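Local coordinates for N-acetylmuramoyl-L-alanine amidase domain-containing protein SAOUHSC_02979 (Staphylococcus aureus, PDB 5T1Q) that probably acts as a secreted cell-wall amidase, pairing in this portion a glucosaminidase-family domain of the lysozyme clan with a C-terminal CHAP domain, at residues N3-P7 with F109-G113; T31-S35 with I90-D94; Y178-T182 with L199-I203. Numbering follows the deposited sequence.

Contact 1: residues N3-P7 with F109-G113; sequences NPQLP and FGIKG
The side-chain amide of Gln5 does here what a peptide group would do: it bonds at both ends to the backbone of the other segment. Gln5 OE1 accepts from Lys112 N (2.7 Å), and Gln5 NE2 donates to Gly110 O (3.2 Å). Neither segment is regular helix or strand, and Gln5 and Lys112 are the nearest CA pair, at 5.8 Å. The CA-to-CB bond of Gln5 points away, but chi1 and chi2, both m, fold the amide back. Gly110 has left-handed helical angles (59/41), while Ile111 and Lys112 are extended. Lys112 points toward 3-7, and its mtpt side chain carries NZ to Leu6 O (2.9 Å), CE lying 3.2 Å from Pro4 O; NZ also forms a salt bridge with Glu11. Residues 3-6 make a type I beta turn, Leu6 N to Asn3 O 3.2 Å. Asn3 OD1 accepts from Gln5 N (3.0 Å), so an Asx turn overlaps this type I turn, docking the N-terminal residues on the glucosaminidase-family region.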
loop_
_atom_site.group_PDB
_atom_site.type_symbol
_atom_site.label_atom_id
_atom_site.label_comp_id
_atom_site.label_asym_id
_atom_site.label_seq_id
_atom_site.Cartn_x
_atom_site.Cartn_y
_atom_site.Cartn_z
ATOM N N ASN A 3 3.136 -22.029 7.809
ATOM C CA ASN A 3 3.581 -21.162 6.685
ATOM C C ASN A 3 4.353 -19.916 7.177
ATOM O O ASN A 3 3.764 -19.026 7.793
ATOM C CB ASN A 3 2.353 -20.745 5.854
ATOM C CG ASN A 3 2.700 -19.932 4.600
ATOM O OD1 ASN A 3 3.821 -19.447 4.424
ATOM N ND2 ASN A 3 1.711 -19.772 3.727
ATOM N N PRO A 4 5.674 -19.851 6.898
ATOM C CA PRO A 4 6.492 -18.704 7.337
ATOM C C PRO A 4 6.076 -17.307 6.817
ATOM O O PRO A 4 6.386 -16.306 7.472
ATOM C CB PRO A 4 7.894 -19.069 6.838
ATOM C CG PRO A 4 7.897 -20.556 6.805
ATOM C CD PRO A 4 6.521 -20.916 6.324
ATOM N N GLN A 5 5.420 -17.234 5.654
ATOM C CA GLN A 5 4.960 -15.944 5.121
ATOM C C GLN A 5 3.786 -15.333 5.886
ATOM O O GLN A 5 3.457 -14.165 5.679
ATOM C CB GLN A 5 4.587 -16.038 3.629
ATOM C CG GLN A 5 5.758 -15.889 2.686
ATOM C CD GLN A 5 6.444 -14.546 2.828
ATOM O OE1 GLN A 5 7.596 -14.482 3.222
ATOM N NE2 GLN A 5 5.717 -13.464 2.566
ATOM N N LEU A 6 3.148 -16.111 6.750
ATOM C CA LEU A 6 2.003 -15.610 7.510
ATOM C C LEU A 6 2.431 -15.391 8.953
ATOM O O LEU A 6 3.532 -15.794 9.327
ATOM C CB LEU A 6 0.828 -16.586 7.399
ATOM C CG LEU A 6 0.359 -16.883 5.964
ATOM C CD1 LEU A 6 -0.721 -17.952 5.986
ATOM C CD2 LEU A 6 -0.141 -15.634 5.246
ATOM N N PRO A 7 1.600 -14.693 9.750
ATOM C CA PRO A 7 1.969 -14.475 11.150
ATOM C C PRO A 7 2.071 -15.767 11.954
ATOM O O PRO A 7 1.198 -16.628 11.858
ATOM C CB PRO A 7 0.818 -13.618 11.697
ATOM C CG PRO A 7 0.228 -12.954 10.507
ATOM C CD PRO A 7 0.409 -13.910 9.367
ATOM N N PHE A 109 10.219 -8.630 -2.532
ATOM C CA PHE A 109 8.973 -9.394 -2.448
ATOM C C PHE A 109 8.407 -9.576 -1.053
ATOM O O PHE A 109 7.432 -10.312 -0.874
ATOM C CB PHE A 109 9.199 -10.757 -3.107
ATOM C CG PHE A 109 9.593 -10.653 -4.534
ATOM C CD1 PHE A 109 10.916 -10.461 -4.885
ATOM C CD2 PHE A 109 8.639 -10.695 -5.527
ATOM C CE1 PHE A 109 11.282 -10.323 -6.206
ATOM C CE2 PHE A 109 9.003 -10.564 -6.851
ATOM C CZ PHE A 109 10.322 -10.369 -7.192
ATOM N N GLY A 110 8.993 -8.908 -0.069
ATOM C CA GLY A 110 8.524 -9.036 1.312
ATOM C C GLY A 110 8.576 -10.462 1.833
ATOM O O GLY A 110 7.666 -10.912 2.533
ATOM N N ILE A 111 9.646 -11.174 1.496
ATOM C CA ILE A 111 9.810 -12.558 1.931
ATOM C C ILE A 111 10.413 -12.558 3.328
ATOM O O ILE A 111 11.475 -11.974 3.545
ATOM C CB ILE A 111 10.700 -13.366 0.968
ATOM C CG1 ILE A 111 10.166 -13.256 -0.463
ATOM C CG2 ILE A 111 10.758 -14.837 1.392
ATOM C CD1 ILE A 111 11.008 -13.978 -1.495
ATOM N N LYS A 112 9.726 -13.223 4.258
ATOM C CA LYS A 112 10.166 -13.332 5.654
ATOM C C LYS A 112 11.259 -14.393 5.838
ATOM O O LYS A 112 11.445 -15.246 4.979
ATOM C CB LYS A 112 8.977 -13.653 6.564
ATOM C CG LYS A 112 7.986 -12.497 6.720
ATOM C CD LYS A 112 6.687 -12.914 7.406
ATOM C CE LYS A 112 6.899 -13.415 8.823
ATOM N NZ LYS A 112 5.613 -13.779 9.494
ATOM N N GLY A 113 11.978 -14.305 6.961
ATOM C CA GLY A 113 13.049 -15.243 7.302
ATOM C C GLY A 113 14.438 -14.621 7.183
ATOM O O GLY A 113 14.637 -13.443 7.492
HETATM O O HOH W 1 2.991 -12.440 7.887
#

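Contact 2: residues T31-S35 with I90-D94; sequences TRATS and ILESD
This is a buried, polar contact, in which an irregular segment leading to strand 37-39 crosses the C-terminal end of helix 82-93 in the glucosaminidase-family region, about 6 Å from the centre of the chain to that of the contact. Residues 32-34 are extended (phi -79 to -133, psi 132 to 166), and Asp94 leaves the helix with positive phi (56/54). The closest CA pair is Thr34 and Asp94, 4.2 Å apart. Segment 31-35 supplies donors to carbonyls of the last helical turn: Ser35 N bonds Leu91 O (3.0 Å), and Arg32 NH1 bonds Glu92 O (2.8 Å). Thr34 CB packs 3.3 Å from Leu91 O. Arg32 has chi1 to chi3 m, t, p; its NH1 also salt-bridges Glu92 OE1 (2.9 Å). Glu92 (chi1 and chi2 m) turns its carboxylate toward it, and its OE2 also bonds Tyr195. Water 2 accepts from Arg32 NE (2.9 Å). Water 3 donates to Glu92 OE1 (2.7 Å) and accepts weakly from Arg32 NH2 (2.9 Å). Water 5 lies 2.6 Å from Ser35 OG and donates to Asp94 OD1 (2.8 Å), which is salt-bridged to Arg97. One guanidinium nitrogen, NH1, thus both pairs with the buried carboxylate and bonds the Glu92 carbonyl, while Ser35 N takes Leu91 O.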
loop_
_atom_site.group_PDB
_atom_site.type_symbol
_atom_site.label_atom_id
_atom_site.label_comp_id
_atom_site.label_asym_id
_atom_site.label_seq_id
_atom_site.Cartn_x
_atom_site.Cartn_y
_atom_site.Cartn_z
ATOM N N THR A 31 9.996 0.343 9.176
ATOM C CA THR A 31 8.614 0.448 8.749
ATOM C C THR A 31 8.564 0.266 7.246
ATOM O O THR A 31 9.296 0.920 6.500
ATOM C CB THR A 31 7.950 1.771 9.187
ATOM O OG1 THR A 31 8.676 2.887 8.654
ATOM C CG2 THR A 31 7.905 1.852 10.711
ATOM N N ARG A 32 7.721 -0.661 6.817
ATOM C CA ARG A 32 7.563 -0.963 5.407
ATOM C C ARG A 32 6.697 0.051 4.678
ATOM O O ARG A 32 6.007 0.875 5.280
ATOM C CB ARG A 32 6.902 -2.334 5.218
ATOM C CG ARG A 32 7.704 -3.531 5.707
ATOM C CD ARG A 32 7.004 -4.843 5.344
ATOM N NE ARG A 32 6.907 -5.047 3.893
ATOM C CZ ARG A 32 6.259 -6.054 3.294
ATOM N NH1 ARG A 32 6.251 -6.129 1.967
ATOM N NH2 ARG A 32 5.622 -6.984 4.005
ATOM N N ALA A 33 6.773 -0.026 3.359
ATOM C CA ALA A 33 5.930 0.728 2.478
ATOM C C ALA A 33 5.449 -0.296 1.453
ATOM O O ALA A 33 6.237 -1.113 0.969
ATOM C CB ALA A 33 6.697 1.856 1.814
ATOM N N THR A 34 4.145 -0.310 1.204
ATOM C CA THR A 34 3.531 -1.188 0.204
ATOM C C THR A 34 2.580 -0.339 -0.625
ATOM O O THR A 34 2.208 0.749 -0.218
ATOM C CB THR A 34 2.790 -2.379 0.838
ATOM O OG1 THR A 34 1.950 -1.912 1.893
ATOM C CG2 THR A 34 3.770 -3.390 1.430
ATOM N N SER A 35 2.188 -0.828 -1.793
ATOM C CA SER A 35 1.332 -0.043 -2.691
ATOM C C SER A 35 -0.024 0.294 -2.097
ATOM O O SER A 35 -0.597 -0.496 -1.371
ATOM C CB SER A 35 1.105 -0.789 -3.997
ATOM O OG SER A 35 2.335 -1.116 -4.607
ATOM N N ILE A 90 6.118 -4.957 -7.254
ATOM C CA ILE A 90 5.511 -3.619 -7.153
ATOM C C ILE A 90 4.716 -3.446 -5.848
ATOM O O ILE A 90 4.887 -2.459 -5.137
ATOM C CB ILE A 90 4.575 -3.334 -8.358
ATOM C CG1 ILE A 90 5.393 -3.117 -9.633
ATOM C CG2 ILE A 90 3.704 -2.101 -8.104
ATOM C CD1 ILE A 90 4.566 -3.140 -10.905
ATOM N N LEU A 91 3.851 -4.412 -5.551
ATOM C CA LEU A 91 2.976 -4.352 -4.373
ATOM C C LEU A 91 3.734 -4.384 -3.047
ATOM O O LEU A 91 3.563 -3.491 -2.200
ATOM C CB LEU A 91 1.952 -5.488 -4.436
ATOM C CG LEU A 91 0.830 -5.561 -3.392
ATOM C CD1 LEU A 91 -0.240 -6.529 -3.866
ATOM C CD2 LEU A 91 1.322 -5.961 -2.006
ATOM N N GLU A 92 4.595 -5.388 -2.900
ATOM C CA GLU A 92 5.354 -5.620 -1.673
ATOM C C GLU A 92 6.448 -4.598 -1.379
ATOM O O GLU A 92 6.787 -4.402 -0.220
ATOM C CB GLU A 92 5.974 -7.034 -1.697
ATOM C CG GLU A 92 4.959 -8.173 -1.792
ATOM C CD GLU A 92 4.145 -8.396 -0.529
ATOM O OE1 GLU A 92 4.577 -7.989 0.583
ATOM O OE2 GLU A 92 3.062 -9.024 -0.636
ATOM N N SER A 93 7.026 -3.983 -2.409
ATOM C CA SER A 93 8.098 -2.979 -2.221
ATOM C C SER A 93 7.648 -1.537 -2.450
ATOM O O SER A 93 8.465 -0.614 -2.332
ATOM C CB SER A 93 9.222 -3.244 -3.211
ATOM O OG SER A 93 8.817 -2.922 -4.527
ATOM N N ASP A 94 6.374 -1.350 -2.801
ATOM C CA ASP A 94 5.813 -0.030 -3.156
ATOM C C ASP A 94 6.629 0.582 -4.296
ATOM O O ASP A 94 7.141 1.691 -4.192
ATOM C CB ASP A 94 5.730 0.940 -1.967
ATOM C CG ASP A 94 5.058 2.279 -2.347
ATOM O OD1 ASP A 94 4.241 2.300 -3.299
ATOM O OD2 ASP A 94 5.375 3.316 -1.724
HETATM O O HOH W 2 7.985 -3.238 1.836
HETATM O O HOH W 3 3.018 -7.572 2.750
HETATM O O HOH W 4 5.332 -9.636 2.828
HETATM O O HOH W 5 3.469 1.015 -5.691
#

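Contact 3: residues Y178-T182 with L199-I203; sequences YKDAT and LNSII
Tyr178 opens the first helical segment, in helix 178-185, with CB toward helix 195-205 and chi1 in the p well (73°, chi2 86°). This sets one face of its ring against Ile203: CG2 of Ile203 lies 3.7 Å from the Tyr178 ring centroid and 15° off the ring normal, a CH-pi contact over the face, while Tyr178 CD1 meets Ile203 CD1 at 3.3 Å. At the ring edge, Tyr178 CE1 is 3.8 Å from Asn200 OD1. Lys179 comes next at the margin, its CG 3.7 Å from Asn200 OD1; Lys179 CA is 6.8 Å from Asn200 CA. One turn on from Tyr178, Thr182 points toward the partner, with its CA 6.6 Å from Leu199 CA. Thr182 OG1 donates to Asn200 OD1 (2.7 Å), and Thr182 CG2 packs on Leu199 CB (3.7 Å) and Ile203 CD1 (3.9 Å). Asn200, with chi1 m, completes a polar network through water 6, which accepts from Asn200 ND2 (2.8 Å) and donates to Thr182 OG1 and Lys179 O (2.7 Å each). The segment axes approach to 10.4 Å at 147°, so these consecutive helices of the glucosaminidase-family region run roughly antiparallel. Leu199 and Ile203 also touch helix 82-93, through Gln88, Leu91 and Ala87, and Ile202 reaches Val54 of strand 52-54.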
loop_
_atom_site.group_PDB
_atom_site.type_symbol
_atom_site.label_atom_id
_atom_site.label_comp_id
_atom_site.label_asym_id
_atom_site.label_seq_id
_atom_site.Cartn_x
_atom_site.Cartn_y
_atom_site.Cartn_z
ATOM N N TYR A 178 -3.003 -15.621 -15.667
ATOM C CA TYR A 178 -2.435 -14.975 -14.495
ATOM C C TYR A 178 -3.457 -14.815 -13.358
ATOM O O TYR A 178 -3.064 -14.830 -12.191
ATOM C CB TYR A 178 -1.783 -13.627 -14.845
ATOM C CG TYR A 178 -2.733 -12.500 -15.149
ATOM C CD1 TYR A 178 -3.253 -11.715 -14.125
ATOM C CD2 TYR A 178 -3.083 -12.183 -16.464
ATOM C CE1 TYR A 178 -4.115 -10.660 -14.391
ATOM C CE2 TYR A 178 -3.945 -11.129 -16.740
ATOM C CZ TYR A 178 -4.459 -10.373 -15.695
ATOM O OH TYR A 178 -5.307 -9.330 -15.947
ATOM N N LYS A 179 -4.750 -14.679 -13.686
ATOM C CA LYS A 179 -5.782 -14.531 -12.632
ATOM C C LYS A 179 -5.999 -15.789 -11.787
ATOM O O LYS A 179 -6.472 -15.705 -10.653
ATOM C CB LYS A 179 -7.120 -14.005 -13.177
ATOM C CG LYS A 179 -7.123 -12.498 -13.425
ATOM C CD LYS A 179 -8.536 -11.904 -13.459
ATOM C CE LYS A 179 -9.244 -12.081 -14.792
ATOM N NZ LYS A 179 -8.791 -11.067 -15.790
ATOM N N ASP A 180 -5.667 -16.951 -12.335
ATOM C CA ASP A 180 -5.775 -18.187 -11.574
ATOM C C ASP A 180 -4.646 -18.191 -10.545
ATOM O O ASP A 180 -4.845 -18.565 -9.385
ATOM C CB ASP A 180 -5.686 -19.396 -12.506
ATOM C CG ASP A 180 -6.862 -19.467 -13.481
ATOM O OD1 ASP A 180 -8.013 -19.583 -13.006
ATOM O OD2 ASP A 180 -6.634 -19.423 -14.714
ATOM N N ALA A 181 -3.478 -17.717 -10.976
ATOM C CA ALA A 181 -2.304 -17.642 -10.122
ATOM C C ALA A 181 -2.465 -16.631 -8.983
ATOM O O ALA A 181 -2.190 -16.954 -7.825
ATOM C CB ALA A 181 -1.072 -17.323 -10.950
ATOM N N THR A 182 -2.925 -15.419 -9.292
ATOM C CA THR A 182 -3.117 -14.407 -8.247
ATOM C C THR A 182 -4.149 -14.860 -7.194
ATOM O O THR A 182 -3.971 -14.584 -6.009
ATOM C CB THR A 182 -3.511 -13.028 -8.814
ATOM O OG1 THR A 182 -4.744 -13.126 -9.524
ATOM C CG2 THR A 182 -2.428 -12.477 -9.747
ATOM N N LEU A 199 -3.221 -7.425 -7.060
ATOM C CA LEU A 199 -2.273 -7.883 -8.075
ATOM C C LEU A 199 -2.866 -7.743 -9.477
ATOM O O LEU A 199 -2.196 -7.260 -10.387
ATOM C CB LEU A 199 -1.828 -9.329 -7.828
ATOM C CG LEU A 199 -0.970 -9.616 -6.595
ATOM C CD1 LEU A 199 -0.611 -11.091 -6.556
ATOM C CD2 LEU A 199 0.299 -8.778 -6.576
ATOM N N ASN A 200 -4.124 -8.142 -9.636
ATOM C CA ASN A 200 -4.811 -8.049 -10.918
ATOM C C ASN A 200 -4.834 -6.604 -11.399
ATOM O O ASN A 200 -4.556 -6.339 -12.560
ATOM C CB ASN A 200 -6.233 -8.639 -10.826
ATOM C CG ASN A 200 -6.223 -10.140 -10.537
ATOM O OD1 ASN A 200 -5.218 -10.823 -10.751
ATOM N ND2 ASN A 200 -7.340 -10.656 -10.048
ATOM N N SER A 201 -5.115 -5.674 -10.487
ATOM C CA SER A 201 -5.128 -4.252 -10.823
ATOM C C SER A 201 -3.766 -3.776 -11.341
ATOM O O SER A 201 -3.695 -3.006 -12.296
ATOM C CB SER A 201 -5.520 -3.421 -9.605
ATOM O OG SER A 201 -5.509 -2.040 -9.924
ATOM N N ILE A 202 -2.697 -4.214 -10.687
ATOM C CA ILE A 202 -1.345 -3.836 -11.093
ATOM C C ILE A 202 -1.012 -4.428 -12.474
ATOM O O ILE A 202 -0.503 -3.736 -13.353
ATOM C CB ILE A 202 -0.300 -4.306 -10.052
ATOM C CG1 ILE A 202 -0.522 -3.590 -8.715
ATOM C CG2 ILE A 202 1.112 -4.032 -10.561
ATOM C CD1 ILE A 202 0.257 -4.160 -7.544
ATOM N N ILE A 203 -1.312 -5.709 -12.651
ATOM C CA ILE A 203 -1.020 -6.405 -13.901
ATOM C C ILE A 203 -1.717 -5.754 -15.083
ATOM O O ILE A 203 -1.097 -5.529 -16.131
ATOM C CB ILE A 203 -1.411 -7.892 -13.809
ATOM C CG1 ILE A 203 -0.509 -8.597 -12.777
ATOM C CG2 ILE A 203 -1.284 -8.566 -15.173
ATOM C CD1 ILE A 203 -0.961 -9.981 -12.406
HETATM O O HOH W 6 -7.388 -13.432 -9.438
#

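In the fold
Contact 2 is nested in the chain loop that contact 1 closes, and contact 3 follows both in sequence. The centres of contact 1 and contact 2 lie about 14 Å apart, those of contact 2 and contact 3 about 17 Å, and those of contact 1 and contact 3 about 20 Å. Glu92 CG packs 3.4 Å from Phe109 O of contact 1, and Leu91 CD1 lies 3.6 Å from Leu199 CD2 of contact 3. Contact 1 and contact 3 do not touch. The first two attach N-terminal parts of the chain to the end of helix 82-93 and the loop after it; the third joins two helices of the glucosaminidase-family region. Helix 82-93 is the element that connects them.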